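Mannosylglycerate hydrolase MGH1-like glycoside hydrolase domain-containing protein (Thermus thermophilus HB8, PDB 4WVA) hydrolyses mannosylglycerate, a solute made by thermophiles under osmotic stress, to mannose and glycerate, and probably glucosylglycerate as well, as a GH63 (alpha/alpha)6-barrel enzyme. Local coordinates at residues Cys57-Tyr61 and Ile72-Glu76; His139-Tyr143 and Leu241-Asn245; Leu210-Phe214 and Gln227-Lys231; Pro311-Ser317 and Asp368-Ala372. All coordinates share one frame; numbering follows the deposited sequence. Where two conformers were deposited one is given.

Interaction 1 of 4, residues Cys57-Tyr61 and Ile72-Glu76; sequences CLFDY and IVFHE
Val73 on strand 72-74 and His75 two residues on meet Cys57, Leu58 and Tyr61 along one side of helix 48-62. The tight part lies around the imidazole. His75 CE1 comes within 3.7 Å of Cys57 SG and within 3.8 Å of Tyr61 CB, so it touches two residues one helical turn apart. The cysteine sulfur reaches the ring obliquely, 55° off its normal, in a sulfur-aromatic contact. With SG anti to the backbone N (chi1 -178°), the sulfur lies beside the carbonyl carbon and reaches the imidazole. Val73 points at the helix; its CG1 packs on Tyr61 CB at 4.0 Å and also lies above one face of the His75 ring, toward its rim. At the buried end the packing is more relaxed, Leu58 CD1 and Val73 CG2 standing 4.3 Å apart.

The solvent side belongs to Tyr61. Its ring leads away from the strand, and the imidazole turns an edge toward its face in an offset T-shaped pair, centroids 5.9 Å apart and planes at 71°. Phe20 stacks on His75 as well. Strand 72-74 is the middle strand of a small antiparallel sheet, and its neighbour 31-32 runs into residues likely to bind substrate; Leu58 touches Gln31 there. The contact is consistent with a small sheet bordering the substrate pocket being packed on a helix of the (alpha/alpha)6 barrel.

Interaction 2 of 4, residues His139-Tyr143 and Leu241-Asn245; sequences HRWLY and LQRAN
Tyr143 and Asn245 supply the polar link between helices 121-146 and 235-254. Asn245 ND2 donates to Tyr143 OH over 2.8 Å, with an N-H...O angle of 146°, so the bond is short but bent. The hydroxyl lies close to the amide plane of Asn245, and ND2 in turn meets the phenol at its edge; the ring and amide planes are inclined by 25°. With CG anti to its carbonyl carbon, the asparagine brings its amide across to the facing helix. An alanine at Asn245 would remove this donor, which would probably leave the phenol oxygen without its partner on helix 235-254.

The apolar contacts centre on Leu241, whose two methyl branches divide the work. CD1 meets Leu142 CD1 tip to tip at 4.0 Å and also lies obliquely by the imidazole, 3.8 Å from His139 CD2. CD2 turns to the tyrosine, 3.4 Å from Tyr143 OH. Ala244 CB adds an edge contact, 3.8 Å from His139 NE2, while the other ring nitrogen, ND1, makes a weak hydrogen bond to Leu135 O in its own helix.

Trp265 of helix 260-275 stacks on Tyr143 and touches both His139 and Asn245, closing one flank. The segment axes approach to 12.4 Å, at 139° between their N-to-C directions. Such steeply inclined, roughly antiparallel helices, bridged by side chains across a wide axial gap, are consistent with packing between helices of the (alpha/alpha)6 barrel.

Interaction 3 of 4, residues Leu210-Phe214 and Gln227-Lys231; sequences LLYLF and QSPFK
A proline-containing loop following the end of helix 221-227 closes against helix 201-216, with Leu210 and Leu213 of that helix meeting Pro229. Leu213 reaches the pyrrolidine tip to tip, its CD2 lying 3.6 Å from Pro229 CD. Having CG anti to the backbone N (chi1 173°), Leu213 also lays this methyl 3.8 Å from Gln227 O. Leu210 slides past the proline in the opposite direction: CD2 stands 3.8 Å from Pro229 CD, while CD1 crosses to Phe230 CB at 3.9 Å. The Phe230 ring itself leads off toward Pro173 and Leu174 of helix 171-175.

Ser228, the first residue beyond the helix, braces the loop. Its OG donates to Phe230 O over 2.7 Å, arriving 28° out of the carbonyl plane, and lies at the edge of the Phe214 ring, 3.9 Å from CE1. The serine carbonyl receives Lys231 NZ at 2.8 Å, in the carbonyl plane, and the same ammonium also bonds Tyr225 O of the preceding helix. A valine in place of Ser228 would lose the hydroxyl, which is likely to leave Phe230 O without this donor and the loop freer to shift against the leucines.

On the helix side, Leu210 continues onto His158 and Phe214 onto Val157, both in loops. Beyond the loop the chain enters strand 232-233, which pairs antiparallel with strand 283-288, while Lys231 forms backbone bonding with Leu289.

Interaction 4 of 4, residues Pro311-Ser317 and Asp368-Ala372; sequences PHQGRAS and DYGFA
Tyr369 carries this contact, lying along the start of helix 313-327 from Ala316 back to Pro311. At the root, CB stands 4.0 Å from Ala316 CB. CG follows at 3.7 Å from the same methyl, and CD2 closes to 3.5 Å, with the methyl oblique to the ring. The Gln313 amide lies at the CD2 edge, its plane 29° from the ring. Further out, CE2 comes within 3.2 Å of Pro311 O, and CZ packs on Pro311 CG at 3.8 Å. At the tip, OH donates to Pro311 O over 2.7 Å, tilted 15° from the carbonyl plane. A first torsion of -80°, with CG anti to the carbonyl carbon, sends the ring along this path.

The backbone that presents the ring is a Schellman motif ending helix 356-368: Gly370, at positive phi, is its C-prime residue, with Phe371 N bonded to Phe366 O and Gly370 N to Arg367 O. In the same passage Phe371 becomes the N-cap of helix 372-389, so one short link serves two helices of the (alpha/alpha)6 fold.

Phe371 approaches one turn later on helix 313-327, its CZ resting 3.5 Å from Ser317 CA and its CE1 near Ala316 CB. Ser317 OG bonds Gly314 O within its own helix. His312 of the second subunit stacks on Tyr369, and Asp368 forms a salt bridge with Arg279 of that subunit.

Interaction 2 is the most enclosed, its six touching residues mostly buried and its centre about 13 Å from that of the chain; it joins two long helices by leucine packing and one amide-to-phenol bond. Interaction 1 is also largely buried, but sets a strand on a helix through sulfur, imidazole and aliphatic contacts. Interactions 3 and 4, with centres about 21 and 22 Å out, both involve loops at helix ends: interaction 3, held by leucines on proline, touches no other chain, whereas interaction 4 meets two further subunits. Interactions 2 and 4 touch through Arg243 and Asp368; interaction 3 lies within the loop that interaction 2 closes.

Interaction 1 of 4, residues Cys57-Tyr61 and Ile72-Glu76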
loop_
_atom_site.group_PDB
_atom_site.type_symbol
_atom_site.label_atom_id
_atom_site.label_comp_id
_atom_site.label_asym_id
_atom_site.label_seq_id
_atom_site.Cartn_x
_atom_site.Cartn_y
_atom_site.Cartn_z
ATOM N N CYS A 57 2.593 21.094 -28.322
ATOM C CA CYS A 57 3.787 21.324 -29.132
ATOM C C CYS A 57 4.854 20.259 -28.846
ATOM O O CYS A 57 5.444 19.695 -29.756
ATOM C CB CYS A 57 4.316 22.722 -28.856
ATOM S SG CYS A 57 5.761 23.187 -29.820
ATOM N N LEU A 58 5.104 19.997 -27.559
ATOM C CA LEU A 58 6.050 18.970 -27.155
ATOM C C LEU A 58 5.764 17.613 -27.836
ATOM O O LEU A 58 6.670 16.982 -28.392
ATOM C CB LEU A 58 6.031 18.834 -25.630
ATOM C CG LEU A 58 6.927 17.757 -25.024
ATOM C CD1 LEU A 58 8.389 17.975 -25.337
ATOM C CD2 LEU A 58 6.673 17.701 -23.519
ATOM N N PHE A 59 4.507 17.168 -27.801
ATOM C CA PHE A 59 4.158 15.879 -28.404
ATOM C C PHE A 59 4.129 15.932 -29.918
ATOM O O PHE A 59 4.668 15.041 -30.606
ATOM C CB PHE A 59 2.830 15.358 -27.862
ATOM C CG PHE A 59 2.963 14.688 -26.532
ATOM C CD1 PHE A 59 3.298 13.351 -26.450
ATOM C CD2 PHE A 59 2.804 15.406 -25.362
ATOM C CE1 PHE A 59 3.441 12.726 -25.228
ATOM C CE2 PHE A 59 2.937 14.788 -24.140
ATOM C CZ PHE A 59 3.273 13.453 -24.071
ATOM N N ASP A 60 3.508 16.979 -30.454
ATOM C CA ASP A 60 3.326 17.070 -31.918
ATOM C C ASP A 60 4.652 17.129 -32.678
ATOM O O ASP A 60 4.798 16.489 -33.735
ATOM C CB ASP A 60 2.475 18.292 -32.273
ATOM C CG ASP A 60 1.005 18.074 -32.037
ATOM O OD1 ASP A 60 0.579 16.922 -31.916
ATOM O OD2 ASP A 60 0.267 19.076 -31.993
ATOM N N TYR A 61 5.614 17.870 -32.145
ATOM C CA TYR A 61 6.923 18.003 -32.795
ATOM C C TYR A 61 8.028 17.135 -32.217
ATOM O O TYR A 61 9.076 16.974 -32.845
ATOM C CB TYR A 61 7.347 19.473 -32.813
ATOM C CG TYR A 61 6.383 20.292 -33.605
ATOM C CD1 TYR A 61 6.434 20.293 -34.995
ATOM C CD2 TYR A 61 5.387 21.033 -32.978
ATOM C CE1 TYR A 61 5.528 21.022 -35.740
ATOM C CE2 TYR A 61 4.465 21.757 -33.706
ATOM C CZ TYR A 61 4.550 21.755 -35.091
ATOM O OH TYR A 61 3.649 22.481 -35.836
ATOM N N ILE A 72 14.840 16.932 -25.788
ATOM C CA ILE A 72 14.907 18.206 -26.508
ATOM C C ILE A 72 14.260 18.085 -27.880
ATOM O O ILE A 72 14.508 17.110 -28.591
ATOM C CB ILE A 72 16.361 18.734 -26.690
ATOM C CG1 ILE A 72 17.115 18.821 -25.363
ATOM C CG2 ILE A 72 16.333 20.132 -27.319
ATOM C CD1 ILE A 72 18.604 19.100 -25.519
ATOM N N VAL A 73 13.423 19.071 -28.219
ATOM C CA VAL A 73 12.930 19.289 -29.566
ATOM C C VAL A 73 13.676 20.509 -30.113
ATOM O O VAL A 73 13.538 21.633 -29.589
ATOM C CB VAL A 73 11.413 19.545 -29.621
ATOM C CG1 VAL A 73 10.936 19.643 -31.056
ATOM C CG2 VAL A 73 10.655 18.435 -28.913
ATOM N N PHE A 74 14.463 20.282 -31.160
ATOM C CA PHE A 74 15.348 21.326 -31.708
ATOM C C PHE A 74 14.610 22.234 -32.714
ATOM O O PHE A 74 14.986 22.336 -33.905
ATOM C CB PHE A 74 16.599 20.698 -32.348
ATOM C CG PHE A 74 17.511 19.989 -31.372
ATOM C CD1 PHE A 74 18.161 20.696 -30.375
ATOM C CD2 PHE A 74 17.745 18.612 -31.455
ATOM C CE1 PHE A 74 19.024 20.066 -29.489
ATOM C CE2 PHE A 74 18.602 17.980 -30.565
ATOM C CZ PHE A 74 19.245 18.705 -29.580
ATOM N N HIS A 75 13.572 22.912 -32.240
ATOM C CA HIS A 75 12.868 23.889 -33.062
ATOM C C HIS A 75 13.834 24.914 -33.662
ATOM O O HIS A 75 14.718 25.411 -32.972
ATOM C CB HIS A 75 11.835 24.669 -32.255
ATOM C CG HIS A 75 10.799 23.819 -31.588
ATOM N ND1 HIS A 75 9.757 23.227 -32.269
ATOM C CD2 HIS A 75 10.652 23.465 -30.287
ATOM C CE1 HIS A 75 8.997 22.566 -31.412
ATOM N NE2 HIS A 75 9.515 22.702 -30.204
ATOM N N GLU A 76 13.633 25.213 -34.945
ATOM C CA GLU A 76 14.370 26.284 -35.628
ATOM C C GLU A 76 13.877 27.640 -35.123
ATOM O O GLU A 76 12.690 27.797 -34.815
ATOM C CB GLU A 76 14.179 26.198 -37.151
ATOM C CG GLU A 76 14.610 24.863 -37.759
ATOM C CD GLU A 76 15.009 24.941 -39.234
ATOM O OE1 GLU A 76 15.152 26.065 -39.777
ATOM O OE2 GLU A 76 15.206 23.867 -39.854
#

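Interaction 2 of 4, residues His139-Tyr143 and Leu241-Asn245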
loop_
_atom_site.group_PDB
_atom_site.type_symbol
_atom_site.label_atom_id
_atom_site.label_comp_id
_atom_site.label_asym_id
_atom_site.label_seq_id
_atom_site.Cartn_x
_atom_site.Cartn_y
_atom_site.Cartn_z
ATOM N N HIS A 139 4.567 6.270 -22.184
ATOM C CA HIS A 139 4.747 5.392 -21.041
ATOM C C HIS A 139 5.031 3.962 -21.533
ATOM O O HIS A 139 5.917 3.283 -21.023
ATOM C CB HIS A 139 3.519 5.425 -20.144
ATOM C CG HIS A 139 3.421 6.635 -19.259
ATOM N ND1 HIS A 139 3.616 7.935 -19.696
ATOM C CD2 HIS A 139 3.118 6.726 -17.949
ATOM C CE1 HIS A 139 3.439 8.767 -18.676
ATOM N NE2 HIS A 139 3.112 8.058 -17.615
ATOM N N ARG A 140 4.304 3.527 -22.549
ATOM C CA ARG A 140 4.538 2.200 -23.107
ATOM C C ARG A 140 5.969 2.028 -23.624
ATOM O O ARG A 140 6.588 0.994 -23.399
ATOM C CB ARG A 140 3.532 1.915 -24.207
ATOM C CG ARG A 140 3.640 0.515 -24.755
ATOM C CD ARG A 140 2.621 0.327 -25.843
ATOM N NE ARG A 140 1.254 0.452 -25.340
ATOM C CZ ARG A 140 0.349 1.324 -25.753
ATOM N NH1 ARG A 140 0.621 2.215 -26.709
ATOM N NH2 ARG A 140 -0.866 1.280 -25.215
ATOM N N TRP A 141 6.476 3.042 -24.338
ATOM C CA TRP A 141 7.848 3.049 -24.804
ATOM C C TRP A 141 8.832 2.913 -23.645
ATOM O O TRP A 141 9.808 2.169 -23.732
ATOM C CB TRP A 141 8.141 4.322 -25.639
ATOM C CG TRP A 141 9.540 4.347 -26.094
ATOM C CD1 TRP A 141 10.034 3.761 -27.224
ATOM C CD2 TRP A 141 10.660 4.907 -25.410
ATOM N NE1 TRP A 141 11.388 3.924 -27.288
ATOM C CE2 TRP A 141 11.804 4.624 -26.189
ATOM C CE3 TRP A 141 10.815 5.623 -24.216
ATOM C CZ2 TRP A 141 13.076 5.040 -25.821
ATOM C CZ3 TRP A 141 12.084 6.027 -23.852
ATOM C CH2 TRP A 141 13.191 5.733 -24.649
ATOM N N LEU A 142 8.603 3.657 -22.566
ATOM C CA LEU A 142 9.490 3.584 -21.433
ATOM C C LEU A 142 9.662 2.145 -20.936
ATOM O O LEU A 142 10.781 1.695 -20.765
ATOM C CB LEU A 142 9.015 4.509 -20.293
ATOM C CG LEU A 142 9.177 6.007 -20.503
ATOM C CD1 LEU A 142 8.408 6.763 -19.426
ATOM C CD2 LEU A 142 10.637 6.429 -20.481
ATOM N N TYR A 143 8.569 1.423 -20.719
ATOM C CA TYR A 143 8.677 0.036 -20.243
ATOM C C TYR A 143 9.247 -0.901 -21.300
ATOM O O TYR A 143 10.076 -1.745 -20.993
ATOM C CB TYR A 143 7.338 -0.471 -19.717
ATOM C CG TYR A 143 6.939 0.298 -18.494
ATOM C CD1 TYR A 143 7.608 0.105 -17.300
ATOM C CD2 TYR A 143 5.951 1.267 -18.544
ATOM C CE1 TYR A 143 7.276 0.825 -16.179
ATOM C CE2 TYR A 143 5.623 2.009 -17.429
ATOM C CZ TYR A 143 6.274 1.781 -16.249
ATOM O OH TYR A 143 5.986 2.501 -15.120
ATOM N N LEU A 241 7.723 8.988 -12.650
ATOM C CA LEU A 241 6.955 8.049 -13.474
ATOM C C LEU A 241 5.813 7.387 -12.705
ATOM O O LEU A 241 4.708 7.250 -13.223
ATOM C CB LEU A 241 7.876 7.008 -14.092
ATOM C CG LEU A 241 7.239 5.860 -14.894
ATOM C CD1 LEU A 241 6.326 6.363 -16.003
ATOM C CD2 LEU A 241 8.321 4.968 -15.476
ATOM N N GLN A 242 6.066 6.973 -11.466
ATOM C CA GLN A 242 4.996 6.375 -10.659
ATOM C C GLN A 242 3.868 7.389 -10.465
ATOM O O GLN A 242 2.701 7.057 -10.604
ATOM C CB GLN A 242 5.538 5.897 -9.316
ATOM C CG GLN A 242 4.481 5.408 -8.319
ATOM C CD GLN A 242 3.843 4.061 -8.672
ATOM O OE1 GLN A 242 4.267 3.362 -9.595
ATOM N NE2 GLN A 242 2.806 3.704 -7.919
ATOM N N ARG A 243 4.216 8.628 -10.102
ATOM C CA ARG A 243 3.195 9.663 -9.957
ATOM C C ARG A 243 2.438 9.866 -11.268
ATOM O O ARG A 243 1.202 9.943 -11.271
ATOM C CB ARG A 243 3.797 10.975 -9.469
ATOM C CG ARG A 243 2.813 12.131 -9.388
ATOM C CD ARG A 243 1.590 11.883 -8.522
ATOM N NE ARG A 243 0.724 13.057 -8.513
ATOM C CZ ARG A 243 0.838 14.090 -7.666
ATOM N NH1 ARG A 243 1.754 14.104 -6.723
ATOM N NH2 ARG A 243 0.012 15.118 -7.762
ATOM N N ALA A 244 3.173 9.921 -12.375
ATOM C CA ALA A 244 2.570 10.155 -13.665
ATOM C C ALA A 244 1.642 9.002 -14.062
ATOM O O ALA A 244 0.589 9.247 -14.634
ATOM C CB ALA A 244 3.640 10.391 -14.710
ATOM N N ASN A 245 2.038 7.763 -13.771
ATOM C CA ASN A 245 1.162 6.593 -13.992
ATOM C C ASN A 245 -0.152 6.688 -13.210
ATOM O O ASN A 245 -1.231 6.431 -13.763
ATOM C CB ASN A 245 1.844 5.278 -13.619
ATOM C CG ASN A 245 2.862 4.818 -14.646
ATOM O OD1 ASN A 245 2.695 5.038 -15.840
ATOM N ND2 ASN A 245 3.903 4.155 -14.188
#

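Interaction 3 of 4, residues Leu210-Phe214 and Gln227-Lys231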
loop_
_atom_site.group_PDB
_atom_site.type_symbol
_atom_site.label_atom_id
_atom_site.label_comp_id
_atom_site.label_asym_id
_atom_site.label_seq_id
_atom_site.Cartn_x
_atom_site.Cartn_y
_atom_site.Cartn_z
ATOM N N LEU A 210 28.708 8.833 -24.462
ATOM C CA LEU A 210 27.446 8.098 -24.484
ATOM C C LEU A 210 26.598 8.438 -25.698
ATOM O O LEU A 210 26.062 7.545 -26.359
ATOM C CB LEU A 210 26.654 8.341 -23.187
ATOM C CG LEU A 210 27.192 7.697 -21.894
ATOM C CD1 LEU A 210 26.472 8.242 -20.660
ATOM C CD2 LEU A 210 27.084 6.185 -21.935
ATOM N N LEU A 211 26.484 9.730 -26.006
ATOM C CA LEU A 211 25.757 10.187 -27.176
ATOM C C LEU A 211 26.294 9.506 -28.432
ATOM O O LEU A 211 25.520 8.985 -29.239
ATOM C CB LEU A 211 25.851 11.717 -27.315
ATOM C CG LEU A 211 24.931 12.416 -28.340
ATOM C CD1 LEU A 211 24.870 13.910 -28.065
ATOM C CD2 LEU A 211 25.353 12.185 -29.790
ATOM N N TYR A 212 27.619 9.517 -28.588
ATOM C CA TYR A 212 28.246 8.942 -29.784
ATOM C C TYR A 212 27.983 7.446 -29.877
ATOM O O TYR A 212 27.727 6.929 -30.964
ATOM C CB TYR A 212 29.753 9.227 -29.830
ATOM C CG TYR A 212 30.123 10.696 -29.963
ATOM C CD1 TYR A 212 29.388 11.552 -30.774
ATOM C CD2 TYR A 212 31.217 11.224 -29.283
ATOM C CE1 TYR A 212 29.721 12.888 -30.898
ATOM C CE2 TYR A 212 31.553 12.562 -29.402
ATOM C CZ TYR A 212 30.799 13.381 -30.214
ATOM O OH TYR A 212 31.117 14.713 -30.346
ATOM N N LEU A 213 28.018 6.747 -28.743
ATOM C CA LEU A 213 27.661 5.325 -28.729
ATOM C C LEU A 213 26.219 5.129 -29.214
ATOM O O LEU A 213 25.951 4.304 -30.082
ATOM C CB LEU A 213 27.845 4.714 -27.332
ATOM C CG LEU A 213 27.340 3.277 -27.158
ATOM C CD1 LEU A 213 28.155 2.350 -28.065
ATOM C CD2 LEU A 213 27.398 2.830 -25.714
ATOM N N PHE A 214 25.277 5.883 -28.649
ATOM C CA PHE A 214 23.877 5.723 -29.037
ATOM C C PHE A 214 23.646 6.026 -30.517
ATOM O O PHE A 214 22.873 5.334 -31.184
ATOM C CB PHE A 214 22.960 6.613 -28.180
ATOM C CG PHE A 214 23.124 6.420 -26.692
ATOM C CD1 PHE A 214 23.647 5.242 -26.151
ATOM C CD2 PHE A 214 22.686 7.407 -25.820
ATOM C CE1 PHE A 214 23.767 5.083 -24.777
ATOM C CE2 PHE A 214 22.818 7.250 -24.455
ATOM C CZ PHE A 214 23.363 6.103 -23.935
ATOM N N GLN A 227 24.435 -2.476 -24.518
ATOM C CA GLN A 227 25.780 -1.933 -24.667
ATOM C C GLN A 227 26.062 -0.688 -23.831
ATOM O O GLN A 227 27.222 -0.343 -23.631
ATOM C CB GLN A 227 26.080 -1.651 -26.139
ATOM C CG GLN A 227 26.010 -2.889 -27.022
ATOM C CD GLN A 227 26.569 -2.617 -28.408
ATOM O OE1 GLN A 227 27.646 -2.030 -28.543
ATOM N NE2 GLN A 227 25.825 -3.003 -29.443
ATOM N N SER A 228 25.050 -0.002 -23.317
ATOM C CA SER A 228 25.381 1.222 -22.593
ATOM C C SER A 228 26.233 0.899 -21.366
ATOM O O SER A 228 25.849 0.058 -20.553
ATOM C CB SER A 228 24.147 2.015 -22.170
ATOM O OG SER A 228 24.573 3.178 -21.475
ATOM N N PRO A 229 27.395 1.559 -21.220
ATOM C CA PRO A 229 28.175 1.417 -20.008
ATOM C C PRO A 229 27.589 2.188 -18.820
ATOM O O PRO A 229 28.157 2.128 -17.724
ATOM C CB PRO A 229 29.536 1.988 -20.402
ATOM C CG PRO A 229 29.201 3.012 -21.426
ATOM C CD PRO A 229 28.034 2.491 -22.177
ATOM N N PHE A 230 26.472 2.897 -19.038
ATOM C CA PHE A 230 25.768 3.662 -17.991
ATOM C C PHE A 230 24.346 3.116 -17.985
ATOM O O PHE A 230 23.634 3.252 -18.978
ATOM C CB PHE A 230 25.755 5.166 -18.318
ATOM C CG PHE A 230 25.153 6.033 -17.236
ATOM C CD1 PHE A 230 23.785 6.258 -17.178
ATOM C CD2 PHE A 230 25.951 6.639 -16.289
ATOM C CE1 PHE A 230 23.240 7.071 -16.191
ATOM C CE2 PHE A 230 25.421 7.439 -15.297
ATOM C CZ PHE A 230 24.056 7.659 -15.249
ATOM N N LYS A 231 23.963 2.430 -16.904
ATOM C CA LYS A 231 22.615 1.882 -16.737
ATOM C C LYS A 231 22.226 2.055 -15.277
ATOM O O LYS A 231 22.790 1.399 -14.390
ATOM C CB LYS A 231 22.563 0.401 -17.133
ATOM C CG LYS A 231 22.522 0.166 -18.625
ATOM C CD LYS A 231 22.152 -1.271 -18.954
ATOM C CE LYS A 231 23.307 -2.231 -18.745
ATOM N NZ LYS A 231 24.316 -2.110 -19.836
#

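Interaction 4 of 4, residues Pro311-Ser317 and Asp368-Ala372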
loop_
_atom_site.group_PDB
_atom_site.type_symbol
_atom_site.label_atom_id
_atom_site.label_comp_id
_atom_site.label_asym_id
_atom_site.label_seq_id
_atom_site.Cartn_x
_atom_site.Cartn_y
_atom_site.Cartn_z
ATOM N N PRO A 311 5.530 5.770 -0.156
ATOM C CA PRO A 311 5.933 5.343 1.184
ATOM C C PRO A 311 4.783 5.289 2.168
ATOM O O PRO A 311 3.765 5.954 1.964
ATOM C CB PRO A 311 6.887 6.450 1.657
ATOM C CG PRO A 311 6.755 7.541 0.714
ATOM C CD PRO A 311 6.202 7.014 -0.567
ATOM N N HIS A 312 4.951 4.517 3.233
ATOM C CA HIS A 312 4.110 4.690 4.394
ATOM C C HIS A 312 4.589 5.897 5.206
ATOM O O HIS A 312 5.651 6.445 4.973
ATOM C CB HIS A 312 3.987 3.403 5.257
ATOM C CG HIS A 312 5.281 2.854 5.780
ATOM N ND1 HIS A 312 6.074 3.529 6.679
ATOM C CD2 HIS A 312 5.876 1.651 5.595
ATOM C CE1 HIS A 312 7.121 2.786 6.998
ATOM N NE2 HIS A 312 7.025 1.640 6.358
ATOM N N GLN A 313 3.742 6.315 6.120
ATOM C CA GLN A 313 3.964 7.520 6.904
ATOM C C GLN A 313 5.243 7.502 7.722
ATOM O O GLN A 313 5.869 8.537 7.901
ATOM C CB GLN A 313 2.797 7.682 7.870
ATOM C CG GLN A 313 2.766 8.986 8.633
ATOM C CD GLN A 313 2.487 10.161 7.752
ATOM O OE1 GLN A 313 2.644 11.304 8.184
ATOM N NE2 GLN A 313 1.999 9.912 6.532
ATOM N N GLY A 314 5.576 6.343 8.273
ATOM C CA GLY A 314 6.816 6.185 9.043
ATOM C C GLY A 314 8.022 6.532 8.206
ATOM O O GLY A 314 8.904 7.290 8.626
ATOM N N ARG A 315 8.053 6.008 6.994
ATOM C CA ARG A 315 9.095 6.273 6.064
ATOM C C ARG A 315 9.114 7.773 5.671
ATOM O O ARG A 315 10.167 8.397 5.597
ATOM C CB ARG A 315 8.897 5.387 4.850
ATOM C CG ARG A 315 10.035 5.370 3.894
ATOM C CD ARG A 315 10.004 4.068 3.099
ATOM N NE ARG A 315 10.351 2.942 3.934
ATOM C CZ ARG A 315 10.452 1.689 3.527
ATOM N NH1 ARG A 315 10.265 1.367 2.254
ATOM N NH2 ARG A 315 10.825 0.750 4.415
ATOM N N ALA A 316 7.937 8.354 5.457
ATOM C CA ALA A 316 7.828 9.782 5.188
ATOM C C ALA A 316 8.368 10.604 6.369
ATOM O O ALA A 316 9.020 11.632 6.177
ATOM C CB ALA A 316 6.381 10.171 4.879
ATOM N N SER A 317 8.113 10.127 7.584
ATOM C CA SER A 317 8.607 10.821 8.770
ATOM C C SER A 317 10.136 10.769 8.849
ATOM O O SER A 317 10.758 11.747 9.281
ATOM C CB SER A 317 7.933 10.292 10.055
ATOM O OG SER A 317 8.643 9.222 10.648
ATOM N N ASP A 368 1.181 16.104 1.220
ATOM C CA ASP A 368 0.309 14.952 1.048
ATOM C C ASP A 368 0.438 13.987 2.238
ATOM O O ASP A 368 -0.507 13.248 2.548
ATOM C CB ASP A 368 0.662 14.201 -0.238
ATOM C CG ASP A 368 0.323 14.968 -1.504
ATOM O OD1 ASP A 368 -0.484 15.931 -1.467
ATOM O OD2 ASP A 368 0.858 14.574 -2.578
ATOM N N TYR A 369 1.603 13.987 2.883
ATOM C CA TYR A 369 1.859 13.132 4.049
ATOM C C TYR A 369 1.591 13.845 5.380
ATOM O O TYR A 369 1.885 13.302 6.442
ATOM C CB TYR A 369 3.291 12.542 3.983
ATOM C CG TYR A 369 3.355 11.345 3.049
ATOM C CD1 TYR A 369 3.556 11.508 1.693
ATOM C CD2 TYR A 369 3.126 10.052 3.513
ATOM C CE1 TYR A 369 3.549 10.439 0.821
ATOM C CE2 TYR A 369 3.103 8.967 2.646
ATOM C CZ TYR A 369 3.345 9.159 1.306
ATOM O OH TYR A 369 3.359 8.121 0.423
ATOM N N GLY A 370 1.016 15.042 5.342
ATOM C CA GLY A 370 0.668 15.761 6.587
ATOM C C GLY A 370 1.744 16.627 7.199
ATOM O O GLY A 370 1.520 17.227 8.259
ATOM N N PHE A 371 2.891 16.745 6.521
ATOM C CA PHE A 371 4.026 17.524 7.012
ATOM C C PHE A 371 3.900 18.966 6.519
ATOM O O PHE A 371 4.658 19.444 5.673
ATOM C CB PHE A 371 5.339 16.865 6.592
ATOM C CG PHE A 371 5.572 15.543 7.277
ATOM C CD1 PHE A 371 5.256 14.353 6.651
ATOM C CD2 PHE A 371 6.067 15.504 8.571
ATOM C CE1 PHE A 371 5.452 13.133 7.301
ATOM C CE2 PHE A 371 6.259 14.291 9.221
ATOM C CZ PHE A 371 5.946 13.113 8.588
ATOM N N ALA A 372 2.915 19.663 7.067
ATOM C CA ALA A 372 2.543 20.992 6.574
ATOM C C ALA A 372 3.642 22.029 6.821
ATOM O O ALA A 372 3.894 22.897 5.970
ATOM C CB ALA A 372 1.239 21.439 7.225
#